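Local coordinates for competence/damage-inducible protein CinA (Agrobacterium tumefaciens, PDB 2A9S) that is of unknown function but belongs to the CinA family, some members of which deamidate nicotinamide mononucleotide, an activity it may share, at residues Phe57-Thr61 with Asn62-Arg66. Residues are numbered along the deposited sequence; the frame is centred on the assembly and turned at random.
Sequences FVTYT and NDAKR
Lys65 reaches back from the first turn of its helix to Thr59, ahead of the turn. From CB the chain passes close to the turn's backbone: CG lies 3.5 Å from Thr61 O and, on another side, 3.8 Å from Thr59 OG1, a buried hydroxyl without a polar partner. The chain runs extended from CG to CE, which comes within 3.8 Å of Thr59 O; the bend at the last torsion (chi4 70°) then turns NZ onto that carbonyl, to which it donates at 3.0 Å. Ser33 OG shares the amine, and a long, flexible lysine suits this span. Thr61 is the N-cap: its OG1 accepts from Ala64 N at 3.1 Å in a fairly straight bond (158° at the hydrogen), while its carbonyl starts the helical pattern by taking Lys65 N. Threonine suits the cap because its short hydroxyl can reach the amide three residues on. Ala64, in the first helical turn, has a methyl small enough to lie 3.8 Å from Thr59 CB. Farther round, Arg66 NH2 meets Asp63 OD1 at 2.8 Å, a salt bridge between residues three apart on the helix, with the carboxylate oxygen in the guanidinium plane but the nitrogen out of the carboxylate plane. This strand-to-helix turn joins strand 53-59, paired with strand 28-32, to helix 62-69; Thr59 and Lys65 also touch helix 84-96, and the sheet continues through Val58 into an antiparallel strand of the second subunit.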
loop_
_atom_site.group_PDB
_atom_site.type_symbol
_atom_site.label_atom_id
_atom_site.label_comp_id
_atom_site.label_asym_id
_atom_site.label_seq_id
_atom_site.Cartn_x
_atom_site.Cartn_y
_atom_site.Cartn_z
ATOM N N PHE A 57 1.720 1.172 5.394
ATOM C CA PHE A 57 2.578 2.327 5.080
ATOM C C PHE A 57 3.398 1.955 3.868
ATOM O O PHE A 57 4.047 0.908 3.878
ATOM C CB PHE A 57 3.529 2.594 6.237
ATOM C CG PHE A 57 2.845 2.732 7.586
ATOM C CD1 PHE A 57 2.482 3.994 8.040
ATOM C CD2 PHE A 57 2.563 1.622 8.382
ATOM C CE1 PHE A 57 1.856 4.155 9.280
ATOM C CE2 PHE A 57 1.927 1.776 9.610
ATOM C CZ PHE A 57 1.576 3.031 10.051
ATOM N N VAL A 58 3.326 2.749 2.800
ATOM C CA VAL A 58 4.195 2.511 1.681
ATOM C C VAL A 58 5.204 3.634 1.720
ATOM O O VAL A 58 4.867 4.774 1.446
ATOM C CB VAL A 58 3.430 2.481 0.338
ATOM C CG1 VAL A 58 4.423 2.280 -0.812
ATOM C CG2 VAL A 58 2.342 1.411 0.371
ATOM N N THR A 59 6.435 3.302 2.119
ATOM C CA THR A 59 7.454 4.304 2.423
ATOM C C THR A 59 8.535 4.132 1.370
ATOM O O THR A 59 9.621 3.592 1.639
ATOM C CB THR A 59 8.003 4.110 3.836
ATOM O OG1 THR A 59 8.417 2.747 4.003
ATOM C CG2 THR A 59 6.909 4.433 4.882
ATOM N N TYR A 60 8.175 4.601 0.178
ATOM C CA TYR A 60 8.898 4.351 -1.043
ATOM C C TYR A 60 10.177 5.169 -1.031
ATOM O O TYR A 60 11.170 4.754 -1.610
ATOM C CB TYR A 60 8.005 4.651 -2.287
ATOM C CG TYR A 60 8.370 3.755 -3.471
ATOM C CD1 TYR A 60 8.324 2.350 -3.342
ATOM C CD2 TYR A 60 8.810 4.294 -4.698
ATOM C CE1 TYR A 60 8.684 1.490 -4.409
ATOM C CE2 TYR A 60 9.169 3.435 -5.780
ATOM C CZ TYR A 60 9.106 2.037 -5.617
ATOM O OH TYR A 60 9.446 1.181 -6.647
ATOM N N THR A 61 10.150 6.323 -0.355
ATOM C CA THR A 61 11.338 7.172 -0.155
ATOM C C THR A 61 11.956 7.113 1.245
ATOM O O THR A 61 11.318 6.717 2.230
ATOM C CB THR A 61 10.980 8.665 -0.367
ATOM O OG1 THR A 61 9.904 9.009 0.523
ATOM C CG2 THR A 61 10.560 8.952 -1.795
ATOM N N ASN A 62 13.194 7.572 1.356
ATOM C CA ASN A 62 13.819 7.745 2.674
ATOM C C ASN A 62 13.141 8.757 3.621
ATOM O O ASN A 62 13.085 8.527 4.840
ATOM C CB ASN A 62 15.323 8.013 2.522
ATOM C CG ASN A 62 16.116 6.740 2.243
ATOM O OD1 ASN A 62 15.553 5.681 1.909
ATOM N ND2 ASN A 62 17.427 6.829 2.385
ATOM N N ASP A 63 12.636 9.862 3.062
ATOM C CA ASP A 63 11.787 10.809 3.800
ATOM C C ASP A 63 10.591 10.069 4.426
ATOM O O ASP A 63 10.302 10.208 5.616
ATOM C CB ASP A 63 11.225 11.886 2.858
ATOM C CG ASP A 63 12.288 12.850 2.307
ATOM O OD1 ASP A 63 13.193 13.287 3.058
ATOM O OD2 ASP A 63 12.167 13.225 1.108
ATOM N N ALA A 64 9.890 9.275 3.615
ATOM C CA ALA A 64 8.741 8.535 4.124
ATOM C C ALA A 64 9.114 7.581 5.286
ATOM O O ALA A 64 8.381 7.502 6.280
ATOM C CB ALA A 64 8.043 7.788 2.982
ATOM N N LYS A 65 10.248 6.870 5.170
ATOM C CA LYS A 65 10.698 5.930 6.222
ATOM C C LYS A 65 10.885 6.681 7.543
ATOM O O LYS A 65 10.383 6.265 8.592
ATOM C CB LYS A 65 11.978 5.182 5.826
ATOM C CG LYS A 65 11.810 4.237 4.614
ATOM C CD LYS A 65 13.147 3.654 4.203
ATOM C CE LYS A 65 12.980 2.685 3.060
ATOM N NZ LYS A 65 12.610 3.279 1.758
ATOM N N ARG A 66 11.547 7.830 7.449
ATOM C CA ARG A 66 11.728 8.755 8.589
ATOM C C ARG A 66 10.400 9.278 9.191
ATOM O O ARG A 66 10.156 9.043 10.375
ATOM C CB ARG A 66 12.660 9.920 8.205
ATOM C CG ARG A 66 14.137 9.543 8.019
ATOM C CD ARG A 66 15.029 10.786 7.719
ATOM N NE ARG A 66 14.798 11.348 6.377
ATOM C CZ ARG A 66 15.638 11.245 5.338
ATOM N NH1 ARG A 66 16.799 10.608 5.461
ATOM N NH2 ARG A 66 15.319 11.787 4.161
#